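PDB 2J2M: catalase from Exiguobacterium oxidotolerans, which catalyses the breakdown of hydrogen peroxide to water and oxygen with a haem group, working as a tetramer of identical subunits. Local coordinates for residues E184-S189 / H224-D229; P104-D109 / F239-N244; A78-E83 / V319-M324; L260-L265 / Q292-M297. All coordinates share one frame; numbering follows the deposited sequence.

Contact 1: E184-S189 / H224-D229; sequences EGIPAS and HNLSAD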
loop_
_atom_site.group_PDB
_atom_site.type_symbol
_atom_site.label_atom_id
_atom_site.label_comp_id
_atom_site.label_asym_id
_atom_site.label_seq_id
_atom_site.Cartn_x
_atom_site.Cartn_y
_atom_site.Cartn_z
ATOM N N GLU A 184 13.198 -27.267 -26.291
ATOM C CA GLU A 184 13.779 -26.620 -25.096
ATOM C C GLU A 184 12.907 -25.488 -24.550
ATOM O O GLU A 184 13.137 -24.981 -23.436
ATOM C CB GLU A 184 15.217 -26.139 -25.301
ATOM C CG GLU A 184 15.917 -25.977 -23.950
ATOM C CD GLU A 184 17.353 -25.475 -24.034
ATOM O OE1 GLU A 184 17.775 -25.078 -25.140
ATOM O OE2 GLU A 184 18.037 -25.466 -22.977
ATOM N N GLY A 185 11.902 -25.111 -25.336
ATOM C CA GLY A 185 10.859 -24.208 -24.871
ATOM C C GLY A 185 9.955 -24.793 -23.792
ATOM O O GLY A 185 9.314 -24.049 -23.066
ATOM N N ILE A 186 9.885 -26.116 -23.684
ATOM C CA ILE A 186 9.164 -26.753 -22.575
ATOM C C ILE A 186 10.046 -27.784 -21.849
ATOM O O ILE A 186 9.998 -28.969 -22.172
ATOM C CB ILE A 186 7.841 -27.441 -23.025
ATOM C CG1 ILE A 186 7.018 -26.521 -23.937
ATOM C CG2 ILE A 186 7.027 -27.914 -21.785
ATOM C CD1 ILE A 186 5.989 -27.242 -24.764
ATOM N N PRO A 187 10.881 -27.337 -20.889
ATOM C CA PRO A 187 11.599 -28.312 -20.063
ATOM C C PRO A 187 10.662 -29.305 -19.366
ATOM O O PRO A 187 9.527 -28.951 -19.036
ATOM C CB PRO A 187 12.319 -27.427 -19.023
ATOM C CG PRO A 187 12.537 -26.146 -19.735
ATOM C CD PRO A 187 11.262 -25.955 -20.548
ATOM N N ALA A 188 11.141 -30.522 -19.139
ATOM C CA ALA A 188 10.352 -31.563 -18.475
ATOM C C ALA A 188 10.231 -31.292 -16.974
ATOM O O ALA A 188 9.251 -31.695 -16.317
ATOM C CB ALA A 188 10.963 -32.969 -18.730
ATOM N N SER A 189 11.269 -30.658 -16.432
ATOM C CA SER A 189 11.156 -29.997 -15.148
ATOM C C SER A 189 12.315 -29.045 -14.861
ATOM O O SER A 189 13.318 -28.967 -15.600
ATOM C CB SER A 189 10.974 -30.997 -14.002
ATOM O OG SER A 189 12.061 -31.877 -13.955
ATOM N N HIS A 224 16.322 -32.203 -20.180
ATOM C CA HIS A 224 15.248 -33.016 -20.740
ATOM C C HIS A 224 14.005 -32.163 -21.041
ATOM O O HIS A 224 13.540 -31.414 -20.196
ATOM C CB HIS A 224 14.919 -34.192 -19.814
ATOM C CG HIS A 224 16.060 -35.150 -19.629
ATOM N ND1 HIS A 224 16.318 -36.184 -20.507
ATOM C CD2 HIS A 224 17.010 -35.229 -18.664
ATOM C CE1 HIS A 224 17.378 -36.858 -20.092
ATOM N NE2 HIS A 224 17.811 -36.303 -18.970
ATOM N N ASN A 225 13.488 -32.275 -22.256
ATOM C CA ASN A 225 12.401 -31.428 -22.717
ATOM C C ASN A 225 11.148 -32.233 -23.034
ATOM O O ASN A 225 11.194 -33.467 -23.105
ATOM C CB ASN A 225 12.833 -30.667 -23.975
ATOM C CG ASN A 225 14.168 -29.941 -23.803
ATOM O OD1 ASN A 225 15.099 -30.131 -24.604
ATOM N ND2 ASN A 225 14.271 -29.106 -22.763
ATOM N N LEU A 226 10.033 -31.529 -23.243
ATOM C CA LEU A 226 8.799 -32.163 -23.686
ATOM C C LEU A 226 8.463 -31.667 -25.082
ATOM O O LEU A 226 8.639 -30.478 -25.370
ATOM C CB LEU A 226 7.643 -31.842 -22.728
ATOM C CG LEU A 226 7.866 -32.191 -21.248
ATOM C CD1 LEU A 226 6.702 -31.729 -20.365
ATOM C CD2 LEU A 226 8.158 -33.701 -21.073
ATOM N N SER A 227 7.994 -32.566 -25.948
ATOM C CA SER A 227 7.410 -32.162 -27.232
ATOM C C SER A 227 6.057 -31.513 -26.936
ATOM O O SER A 227 5.556 -31.641 -25.817
ATOM C CB SER A 227 7.183 -33.396 -28.111
ATOM O OG SER A 227 6.026 -34.060 -27.639
ATOM N N ALA A 228 5.458 -30.836 -27.913
ATOM C CA ALA A 228 4.125 -30.238 -27.720
ATOM C C ALA A 228 3.052 -31.237 -27.236
ATOM O O ALA A 228 2.268 -30.908 -26.346
ATOM C CB ALA A 228 3.651 -29.474 -28.976
ATOM N N ASP A 229 3.033 -32.445 -27.801
ATOM C CA ASP A 229 2.036 -33.452 -27.440
ATOM C C ASP A 229 2.270 -34.045 -26.067
ATOM O O ASP A 229 1.302 -34.406 -25.390
ATOM C CB ASP A 229 1.999 -34.594 -28.458
ATOM C CG ASP A 229 1.512 -34.154 -29.831
ATOM O OD1 ASP A 229 1.739 -34.938 -30.785
ATOM O OD2 ASP A 229 0.915 -33.053 -29.963
#
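Pro187 and Asn225 face each other in a single beta bridge, where a loop after a 3-10 turn meets the lead-in to helix 228-237. The two bonds that close it come from their neighbours: Leu226 N gives to Ile186 O at 2.8 Å, and Ala188 N gives to His224 O, also at 2.8 Å. The first meets its carbonyl almost end-on, the second comes in more tilted. A proline suits the middle of the bridge, since the N-H it lacks is not needed there. The tight side is apolar. Leu226 sets CG anti to its own carbonyl carbon (chi1 -55°), and its two methyls divide the work: CD2 lies 3.7 Å from Ala188 CB, while CD1 meets Ile186 CG2 at 4.1 Å, the two branched side chains crossing at about a right angle. The small alanine lets its CB lie close to His224 O. His224 forms the solvent-exposed margin of this side, its ring leading away. The opposite side is looser: the amide of Asn225 merely leans on Glu184, ND2 resting 3.4 Å from Glu184 CA with no hydrogen bond between these two residues. An alanine in place of Asn225 would probably open a gap beside the CA and CG of Glu184. The Glu184 carboxylate itself forms a salt bridge with Arg194. Beyond the bridge the chain enters helix 228-237, with Ser227 as N-cap and Glu230 accepting from its N-H, while segment 184-189 runs from helix 174-180 toward strand 195-196, bonding through Gly185 to Asp109 and through Ser189 to Asp245.

Contact 2: P104-D109 / F239-N244; sequences PETLRD and FNHASN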
loop_
_atom_site.group_PDB
_atom_site.type_symbol
_atom_site.label_atom_id
_atom_site.label_comp_id
_atom_site.label_asym_id
_atom_site.label_seq_id
_atom_site.Cartn_x
_atom_site.Cartn_y
_atom_site.Cartn_z
ATOM N N PRO A 104 -0.301 -23.412 -15.675
ATOM C CA PRO A 104 0.356 -24.709 -15.829
ATOM C C PRO A 104 1.868 -24.563 -16.028
ATOM O O PRO A 104 2.333 -23.552 -16.566
ATOM C CB PRO A 104 -0.324 -25.291 -17.067
ATOM C CG PRO A 104 -1.666 -24.609 -17.075
ATOM C CD PRO A 104 -1.329 -23.209 -16.709
ATOM N N GLU A 105 2.621 -25.554 -15.554
ATOM C CA GLU A 105 4.062 -25.571 -15.784
ATOM C C GLU A 105 4.446 -26.255 -17.116
ATOM O O GLU A 105 5.625 -26.533 -17.371
ATOM C CB GLU A 105 4.796 -26.158 -14.559
ATOM C CG GLU A 105 4.708 -25.206 -13.342
ATOM C CD GLU A 105 5.273 -25.783 -12.044
ATOM O OE1 GLU A 105 5.162 -27.008 -11.817
ATOM O OE2 GLU A 105 5.824 -24.991 -11.232
ATOM N N THR A 106 3.448 -26.492 -17.970
ATOM C CA THR A 106 3.662 -27.193 -19.229
ATOM C C THR A 106 3.630 -26.244 -20.416
ATOM O O THR A 106 3.643 -26.687 -21.555
ATOM C CB THR A 106 2.572 -28.256 -19.484
ATOM O OG1 THR A 106 1.296 -27.678 -19.213
ATOM C CG2 THR A 106 2.751 -29.457 -18.600
ATOM N N LEU A 107 3.567 -24.943 -20.156
ATOM C CA LEU A 107 3.556 -23.955 -21.251
ATOM C C LEU A 107 4.952 -23.658 -21.763
ATOM O O LEU A 107 5.941 -23.737 -21.003
ATOM C CB LEU A 107 2.866 -22.647 -20.819
ATOM C CG LEU A 107 1.487 -22.807 -20.160
ATOM C CD1 LEU A 107 0.834 -21.488 -20.029
ATOM C CD2 LEU A 107 0.587 -23.771 -20.921
ATOM N N ARG A 108 5.003 -23.297 -23.045
ATOM C CA ARG A 108 6.191 -22.796 -23.692
ATOM C C ARG A 108 6.586 -21.417 -23.141
ATOM O O ARG A 108 5.798 -20.457 -23.167
ATOM C CB ARG A 108 5.935 -22.702 -25.206
ATOM C CG ARG A 108 7.206 -22.373 -26.036
ATOM C CD ARG A 108 6.956 -22.511 -27.525
ATOM N NE ARG A 108 6.444 -23.846 -27.878
ATOM C CZ ARG A 108 7.185 -24.953 -27.968
ATOM N NH1 ARG A 108 6.598 -26.096 -28.297
ATOM N NH2 ARG A 108 8.504 -24.927 -27.712
ATOM N N ASP A 109 7.814 -21.308 -22.655
ATOM C CA ASP A 109 8.320 -20.061 -22.051
ATOM C C ASP A 109 9.767 -20.293 -21.754
ATOM O O ASP A 109 10.180 -21.450 -21.550
ATOM C CB ASP A 109 7.661 -19.797 -20.691
ATOM C CG ASP A 109 6.662 -18.644 -20.713
ATOM O OD1 ASP A 109 5.947 -18.472 -19.685
ATOM O OD2 ASP A 109 6.603 -17.900 -21.725
ATOM N N PHE A 239 -1.185 -29.702 -13.612
ATOM C CA PHE A 239 -0.800 -28.297 -13.933
ATOM C C PHE A 239 0.317 -27.772 -13.036
ATOM O O PHE A 239 0.797 -26.654 -13.235
ATOM C CB PHE A 239 -1.991 -27.310 -13.961
ATOM C CG PHE A 239 -2.619 -27.043 -12.606
ATOM C CD1 PHE A 239 -2.310 -25.877 -11.885
ATOM C CD2 PHE A 239 -3.543 -27.940 -12.056
ATOM C CE1 PHE A 239 -2.874 -25.623 -10.626
ATOM C CE2 PHE A 239 -4.123 -27.696 -10.793
ATOM C CZ PHE A 239 -3.797 -26.517 -10.085
ATOM N N ASN A 240 0.746 -28.595 -12.081
ATOM C CA ASN A 240 1.865 -28.289 -11.186
ATOM C C ASN A 240 3.043 -29.266 -11.311
ATOM O O ASN A 240 3.686 -29.554 -10.297
ATOM C CB ASN A 240 1.375 -28.370 -9.739
ATOM C CG ASN A 240 0.107 -27.582 -9.504
ATOM O OD1 ASN A 240 0.106 -26.344 -9.589
ATOM N ND2 ASN A 240 -0.986 -28.292 -9.180
ATOM N N HIS A 241 3.336 -29.773 -12.517
ATOM C CA HIS A 241 4.232 -30.944 -12.636
ATOM C C HIS A 241 5.681 -30.668 -12.253
ATOM O O HIS A 241 6.302 -31.484 -11.567
ATOM C CB HIS A 241 4.152 -31.633 -14.012
ATOM C CG HIS A 241 5.061 -31.036 -15.041
ATOM N ND1 HIS A 241 4.717 -29.927 -15.788
ATOM C CD2 HIS A 241 6.304 -31.393 -15.446
ATOM C CE1 HIS A 241 5.718 -29.617 -16.596
ATOM N NE2 HIS A 241 6.693 -30.491 -16.409
ATOM N N ALA A 242 6.213 -29.519 -12.673
ATOM C CA ALA A 242 7.630 -29.234 -12.461
ATOM C C ALA A 242 7.897 -29.013 -10.984
ATOM O O ALA A 242 8.856 -29.558 -10.441
ATOM C CB ALA A 242 8.087 -28.059 -13.301
ATOM N N SER A 243 7.016 -28.244 -10.341
ATOM C CA SER A 243 7.065 -27.996 -8.885
ATOM C C SER A 243 6.970 -29.309 -8.104
ATOM O O SER A 243 7.818 -29.592 -7.261
ATOM C CB SER A 243 5.923 -27.054 -8.448
ATOM O OG SER A 243 6.222 -25.719 -8.817
ATOM N N ASN A 244 5.915 -30.072 -8.385
ATOM C CA ASN A 244 5.718 -31.409 -7.854
ATOM C C ASN A 244 6.969 -32.301 -7.938
ATOM O O ASN A 244 7.414 -32.831 -6.917
ATOM C CB ASN A 244 4.571 -32.081 -8.613
ATOM C CG ASN A 244 3.911 -33.194 -7.820
ATOM O OD1 ASN A 244 4.245 -33.431 -6.648
ATOM N ND2 ASN A 244 2.936 -33.872 -8.449
HETATM O O HOH W 1 2.233 -28.689 -15.223
#
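The N-terminal turn of helix 241-251 receives the carboxylate of Glu105, which reaches it from the loop leading to strand 112-119. Ser243 N points almost straight at Glu105 OE1, 2.7 Å away with an angle of 175° at the hydrogen, and Ser243 OG gives a second bond to Glu105 OE2 at 2.6 Å, on that oxygen's syn lone pair. Glutamate has the length for this: its chain is extended beyond CG. Serine, in turn, offers backbone and hydroxyl donors together, and Ala242 is small enough to leave the carboxylate room. At the other end of Glu105, its N bonds to Phe239 O (3.1 Å) from above the carbonyl plane. A water lying in the plane of the His241 ring joins ND1 (2.8 Å) to His241 N, with a weak bond to Glu105 N. Thr106 CG2 packs 3.5 Å from His241 ND1. The Phe239 ring leads away from Pro104 and makes an edge-to-face contact with His99 of a second subunit. Asn240, the N-cap residue, makes no capping bond with its side chain, whose OD1 is hydrogen-bonded to Arg58. With two bonds from Ser243, a further hydrogen bond to Tyr190 OH and the helix N terminus close by, the buried carboxylate of Glu105 is probably stabilised as an anion.

Contact 3: A78-E83 / V319-M324; sequences AAFLQE and VLVPGM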
loop_
_atom_site.group_PDB
_atom_site.type_symbol
_atom_site.label_atom_id
_atom_site.label_comp_id
_atom_site.label_asym_id
_atom_site.label_seq_id
_atom_site.Cartn_x
_atom_site.Cartn_y
_atom_site.Cartn_z
ATOM N N ALA A 78 36.111 -11.648 -5.617
ATOM C CA ALA A 78 34.930 -12.028 -4.855
ATOM C C ALA A 78 35.367 -12.963 -3.750
ATOM O O ALA A 78 35.976 -14.009 -4.036
ATOM C CB ALA A 78 33.914 -12.709 -5.742
ATOM N N ALA A 79 35.068 -12.575 -2.501
ATOM C CA ALA A 79 35.484 -13.319 -1.294
ATOM C C ALA A 79 35.163 -14.807 -1.329
ATOM O O ALA A 79 36.040 -15.640 -1.045
ATOM C CB ALA A 79 34.891 -12.698 -0.043
ATOM N N PHE A 80 33.927 -15.158 -1.692
ATOM C CA PHE A 80 33.542 -16.564 -1.641
ATOM C C PHE A 80 34.254 -17.438 -2.683
ATOM O O PHE A 80 34.306 -18.653 -2.545
ATOM C CB PHE A 80 32.016 -16.747 -1.660
ATOM C CG PHE A 80 31.392 -16.692 -3.038
ATOM C CD1 PHE A 80 31.068 -15.457 -3.638
ATOM C CD2 PHE A 80 31.086 -17.871 -3.718
ATOM C CE1 PHE A 80 30.462 -15.413 -4.897
ATOM C CE2 PHE A 80 30.480 -17.836 -4.965
ATOM C CZ PHE A 80 30.175 -16.606 -5.560
ATOM N N LEU A 81 34.829 -16.805 -3.701
ATOM C CA LEU A 81 35.417 -17.545 -4.821
ATOM C C LEU A 81 36.936 -17.665 -4.768
ATOM O O LEU A 81 37.551 -18.141 -5.722
ATOM C CB LEU A 81 34.982 -16.902 -6.139
ATOM C CG LEU A 81 34.044 -17.489 -7.209
ATOM C CD1 LEU A 81 33.141 -18.636 -6.738
ATOM C CD2 LEU A 81 33.250 -16.354 -7.903
ATOM N N GLN A 82 37.537 -17.231 -3.659
ATOM C CA GLN A 82 39.003 -17.275 -3.489
ATOM C C GLN A 82 39.600 -18.689 -3.313
ATOM O O GLN A 82 40.650 -18.989 -3.888
ATOM C CB GLN A 82 39.462 -16.342 -2.351
ATOM C CG GLN A 82 39.178 -14.854 -2.620
ATOM C CD GLN A 82 39.561 -14.460 -4.044
ATOM O OE1 GLN A 82 40.741 -14.419 -4.382
ATOM N NE2 GLN A 82 38.564 -14.170 -4.880
ATOM N N GLU A 83 38.925 -19.549 -2.545
ATOM C CA GLU A 83 39.516 -20.810 -2.107
ATOM C C GLU A 83 38.612 -21.991 -2.440
ATOM O O GLU A 83 37.421 -21.969 -2.138
ATOM C CB GLU A 83 39.785 -20.785 -0.583
ATOM C CG GLU A 83 40.614 -19.598 -0.081
ATOM C CD GLU A 83 42.096 -19.712 -0.466
ATOM O OE1 GLU A 83 42.696 -20.790 -0.193
ATOM O OE2 GLU A 83 42.654 -18.730 -1.043
ATOM N N VAL A 319 22.489 -7.022 -8.053
ATOM C CA VAL A 319 22.871 -7.233 -6.656
ATOM C C VAL A 319 24.133 -8.127 -6.665
ATOM O O VAL A 319 24.068 -9.357 -6.741
ATOM C CB VAL A 319 21.681 -7.760 -5.793
ATOM C CG1 VAL A 319 22.148 -8.342 -4.436
ATOM C CG2 VAL A 319 20.705 -6.634 -5.541
ATOM N N LEU A 320 25.290 -7.466 -6.625
ATOM C CA LEU A 320 26.580 -8.141 -6.828
ATOM C C LEU A 320 27.494 -7.919 -5.650
ATOM O O LEU A 320 27.332 -6.940 -4.945
ATOM C CB LEU A 320 27.257 -7.602 -8.091
ATOM C CG LEU A 320 26.472 -7.730 -9.398
ATOM C CD1 LEU A 320 27.211 -6.977 -10.455
ATOM C CD2 LEU A 320 26.353 -9.179 -9.771
ATOM N N VAL A 321 28.455 -8.812 -5.448
ATOM C CA VAL A 321 29.421 -8.659 -4.363
ATOM C C VAL A 321 30.708 -8.004 -4.879
ATOM O O VAL A 321 30.920 -7.958 -6.080
ATOM C CB VAL A 321 29.731 -10.001 -3.642
ATOM C CG1 VAL A 321 28.598 -10.378 -2.662
ATOM C CG2 VAL A 321 30.057 -11.129 -4.651
ATOM N N PRO A 322 31.559 -7.460 -3.979
ATOM C CA PRO A 322 32.764 -6.807 -4.530
ATOM C C PRO A 322 33.553 -7.816 -5.355
ATOM O O PRO A 322 33.647 -8.995 -4.970
ATOM C CB PRO A 322 33.539 -6.357 -3.267
ATOM C CG PRO A 322 32.454 -6.208 -2.170
ATOM C CD PRO A 322 31.479 -7.361 -2.500
ATOM N N GLY A 323 34.079 -7.381 -6.499
ATOM C CA GLY A 323 34.755 -8.277 -7.423
ATOM C C GLY A 323 33.872 -8.481 -8.640
ATOM O O GLY A 323 34.281 -9.096 -9.628
ATOM N N MET A 324 32.647 -7.948 -8.562
ATOM C CA MET A 324 31.638 -8.133 -9.596
ATOM C C MET A 324 31.010 -6.808 -9.948
ATOM O O MET A 324 30.685 -6.029 -9.054
ATOM C CB MET A 324 30.549 -9.088 -9.116
ATOM C CG MET A 324 30.994 -10.537 -9.022
ATOM S SD MET A 324 29.615 -11.534 -8.473
ATOM C CE MET A 324 30.416 -13.166 -8.349
HETATM O O HOH W 2 33.103 -10.387 -2.342
#
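Met324 CE reaches into a group of apolar carbons on segment 78-83, lying 4.1 Å from Phe80 CE1 and 4.3 Å from Leu81 CD2, with Ala78 CB a little farther off. The methionine gets there because its chain is fully extended beyond CG (chi2 -179°), and it crosses the phenylalanine side chain at about a right angle. Val321 CG2 comes to the edge of the Phe80 ring, 4.3 Å from CE1, and also touches Ala78. No direct hydrogen bond joins the segments. Instead Ala78 CA makes a C-H...O contact of 3.3 Å with Pro322 O, and a water donates to the same oxygen while accepting from Ala79 N at 2.9 Å. The next shell fixes both backbones. Residues 321 to 324 form a type II turn, whose third place suits Gly323: its positive phi of 108° would press a side chain against the preceding carbonyl, and a CB would run into Ala78 N. Across from it, Ala78 O is gripped from opposite faces of its plane, by Leu81 N and by Gln82 NE2, the latter at 2.7 Å. Thr76 OG1 bonds both Ala78 N and Gly323 O. Farther out, Pro322 packs on Val14 of a third subunit, Phe80 and Val321 on Thr119 of strand 112-119, and Met324 on Trp124 of strand 122-129 and on Trp203 of strand 201-204.

Contact 4: L260-L265 / Q292-M297; sequences LFVQVL and QHVGTM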
loop_
_atom_site.group_PDB
_atom_site.type_symbol
_atom_site.label_atom_id
_atom_site.label_comp_id
_atom_site.label_asym_id
_atom_site.label_seq_id
_atom_site.Cartn_x
_atom_site.Cartn_y
_atom_site.Cartn_z
ATOM N N LEU A 260 28.461 -24.997 -12.114
ATOM C CA LEU A 260 28.652 -23.605 -12.592
ATOM C C LEU A 260 29.959 -23.440 -13.387
ATOM O O LEU A 260 31.045 -23.743 -12.889
ATOM C CB LEU A 260 28.635 -22.609 -11.424
ATOM C CG LEU A 260 28.784 -21.110 -11.719
ATOM C CD1 LEU A 260 27.532 -20.534 -12.413
ATOM C CD2 LEU A 260 29.054 -20.333 -10.439
ATOM N N PHE A 261 29.831 -22.964 -14.623
ATOM C CA PHE A 261 30.962 -22.681 -15.458
ATOM C C PHE A 261 30.962 -21.182 -15.790
ATOM O O PHE A 261 29.927 -20.487 -15.692
ATOM C CB PHE A 261 30.907 -23.484 -16.765
ATOM C CG PHE A 261 31.027 -24.983 -16.601
ATOM C CD1 PHE A 261 32.225 -25.628 -16.886
ATOM C CD2 PHE A 261 29.920 -25.757 -16.215
ATOM C CE1 PHE A 261 32.348 -27.013 -16.767
ATOM C CE2 PHE A 261 30.023 -27.154 -16.076
ATOM C CZ PHE A 261 31.239 -27.782 -16.354
ATOM N N VAL A 262 32.138 -20.702 -16.202
ATOM C CA VAL A 262 32.342 -19.310 -16.493
ATOM C C VAL A 262 33.005 -19.180 -17.856
ATOM O O VAL A 262 33.935 -19.905 -18.166
ATOM C CB VAL A 262 33.154 -18.595 -15.349
ATOM C CG1 VAL A 262 34.595 -19.104 -15.261
ATOM C CG2 VAL A 262 33.143 -17.081 -15.525
ATOM N N GLN A 263 32.495 -18.267 -18.672
ATOM C CA GLN A 263 33.163 -17.859 -19.913
ATOM C C GLN A 263 33.775 -16.473 -19.752
ATOM O O GLN A 263 33.132 -15.542 -19.254
ATOM C CB GLN A 263 32.192 -17.879 -21.095
ATOM C CG GLN A 263 31.809 -19.278 -21.552
ATOM C CD GLN A 263 30.686 -19.237 -22.544
ATOM O OE1 GLN A 263 29.570 -18.863 -22.209
ATOM N NE2 GLN A 263 30.975 -19.598 -23.785
ATOM N N VAL A 264 35.027 -16.364 -20.192
ATOM C CA VAL A 264 35.844 -15.174 -19.999
ATOM C C VAL A 264 36.327 -14.588 -21.331
ATOM O O VAL A 264 36.946 -15.259 -22.161
ATOM C CB VAL A 264 37.047 -15.468 -19.072
ATOM C CG1 VAL A 264 37.861 -14.209 -18.838
ATOM C CG2 VAL A 264 36.564 -16.043 -17.733
ATOM N N LEU A 265 36.027 -13.310 -21.492
ATOM C CA LEU A 265 36.310 -12.562 -22.688
ATOM C C LEU A 265 36.997 -11.274 -22.282
ATOM O O LEU A 265 36.412 -10.448 -21.576
ATOM C CB LEU A 265 35.006 -12.226 -23.425
ATOM C CG LEU A 265 35.154 -11.283 -24.631
ATOM C CD1 LEU A 265 35.939 -11.922 -25.809
ATOM C CD2 LEU A 265 33.784 -10.803 -25.084
ATOM N N GLN A 292 34.704 -22.693 -18.089
ATOM C CA GLN A 292 35.686 -23.075 -17.077
ATOM C C GLN A 292 34.932 -23.358 -15.794
ATOM O O GLN A 292 34.196 -22.500 -15.308
ATOM C CB GLN A 292 36.737 -21.982 -16.870
ATOM C CG GLN A 292 37.410 -21.497 -18.146
ATOM C CD GLN A 292 38.498 -20.506 -17.866
ATOM O OE1 GLN A 292 39.364 -20.739 -17.014
ATOM N NE2 GLN A 292 38.453 -19.374 -18.549
ATOM N N HIS A 293 35.120 -24.560 -15.259
ATOM C CA HIS A 293 34.403 -25.025 -14.070
ATOM C C HIS A 293 34.671 -24.150 -12.863
ATOM O O HIS A 293 35.818 -23.810 -12.598
ATOM C CB HIS A 293 34.789 -26.473 -13.753
ATOM C CG HIS A 293 33.855 -27.153 -12.806
ATOM N ND1 HIS A 293 34.254 -27.614 -11.572
ATOM C CD2 HIS A 293 32.532 -27.427 -12.898
ATOM C CE1 HIS A 293 33.224 -28.163 -10.954
ATOM N NE2 HIS A 293 32.166 -28.065 -11.736
ATOM N N VAL A 294 33.613 -23.770 -12.156
ATOM C CA VAL A 294 33.720 -22.962 -10.926
ATOM C C VAL A 294 33.389 -23.826 -9.688
ATOM O O VAL A 294 34.136 -23.875 -8.704
ATOM C CB VAL A 294 32.751 -21.733 -10.959
ATOM C CG1 VAL A 294 32.712 -21.015 -9.596
ATOM C CG2 VAL A 294 33.103 -20.763 -12.071
ATOM N N GLY A 295 32.252 -24.507 -9.755
ATOM C CA GLY A 295 31.753 -25.252 -8.616
ATOM C C GLY A 295 30.429 -25.892 -8.936
ATOM O O GLY A 295 30.063 -26.036 -10.110
ATOM N N THR A 296 29.737 -26.305 -7.874
ATOM C CA THR A 296 28.488 -27.036 -7.978
ATOM C C THR A 296 27.456 -26.688 -6.891
ATOM O O THR A 296 27.776 -26.553 -5.702
ATOM C CB THR A 296 28.715 -28.596 -8.210
ATOM O OG1 THR A 296 27.936 -29.388 -7.291
ATOM C CG2 THR A 296 30.177 -28.965 -8.143
ATOM N N MET A 297 26.215 -26.497 -7.332
ATOM C CA MET A 297 25.127 -26.209 -6.429
ATOM C C MET A 297 24.325 -27.480 -6.191
ATOM O O MET A 297 24.001 -28.214 -7.143
ATOM C CB MET A 297 24.238 -25.088 -6.986
ATOM C CG MET A 297 22.878 -24.935 -6.283
ATOM S SD MET A 297 21.871 -23.509 -6.838
ATOM C CE MET A 297 21.445 -23.987 -8.501
HETATM O O HOH W 3 36.642 -19.183 -20.820
#
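The first torsions bring the rings of Phe261 and His293 together: the phenylalanine CG stands anti to its carbonyl carbon (chi1 -65°), the histidine CG anti to its backbone N (chi1 -164°). The imidazole thereby presents its CD2 edge to the face of the Phe261 ring, toward the rim, with CD2 3.7 Å from CZ. This is a T-shaped stack, centroids 5.1 Å apart and planes at 65°. An alanine in place of Phe261 would probably leave the imidazole edge without the face it rests on, though Asp259 would still hold NE2. The two strands run antiparallel, and Val262 and Gln292 form a hydrogen-bonded pair, Val262 N giving to Gln292 O at 2.9 Å and Gln292 N returning the bond to Val262 O. A classic beta bulge follows, in which Val294 and Gly295 both face Leu260. Leu260 O takes Val294 N at 2.7 Å and, weakly, Gly295 N at 3.4 Å, while Leu260 N gives to Gly295 O at 2.8 Å. The His293 ring lies over Gly295 N, and glycine suits the nearly fully extended backbone there. On the opposite face from the stack, Leu260 CD2 and Val294 CG1 lie side by side at 3.8 Å, and Phe66 of strand 59-68 packs on both residues; branched apolar groups fill this buried side of the catalase beta-barrel. The polar ends have partners beyond the two segments: Gln292 NE2 serves Tyr75 OH and a water, and His293 NE2 bonds to Asp259, a carboxylate that would be likely to favour a proton on that nitrogen.

In the fold
From the N terminus, residues 78-83 open the longest loop, which contact 3 closes only at 319-324 and which encloses the other three. Within it, contact 2 opens at 104-109 and closes at 239-244. Contact 1 lies inside that span, joining 184-189 to 224-229, and contact 4 follows in series, pairing strands 257-265 and 292-302 across a connection of 26 residues without helix or strand. None cross. Contacts 1 and 2 touch, with a probable hydrogen bond from Asp109 N to Gly185 O, and gather loops about helices 228-237 and 241-251. Contacts 3 and 4 meet through Leu81 and Val294 on the barrel. Contacts 1 and 3 lie on opposite sides of the chain's centre, their own centres about 35 Å apart.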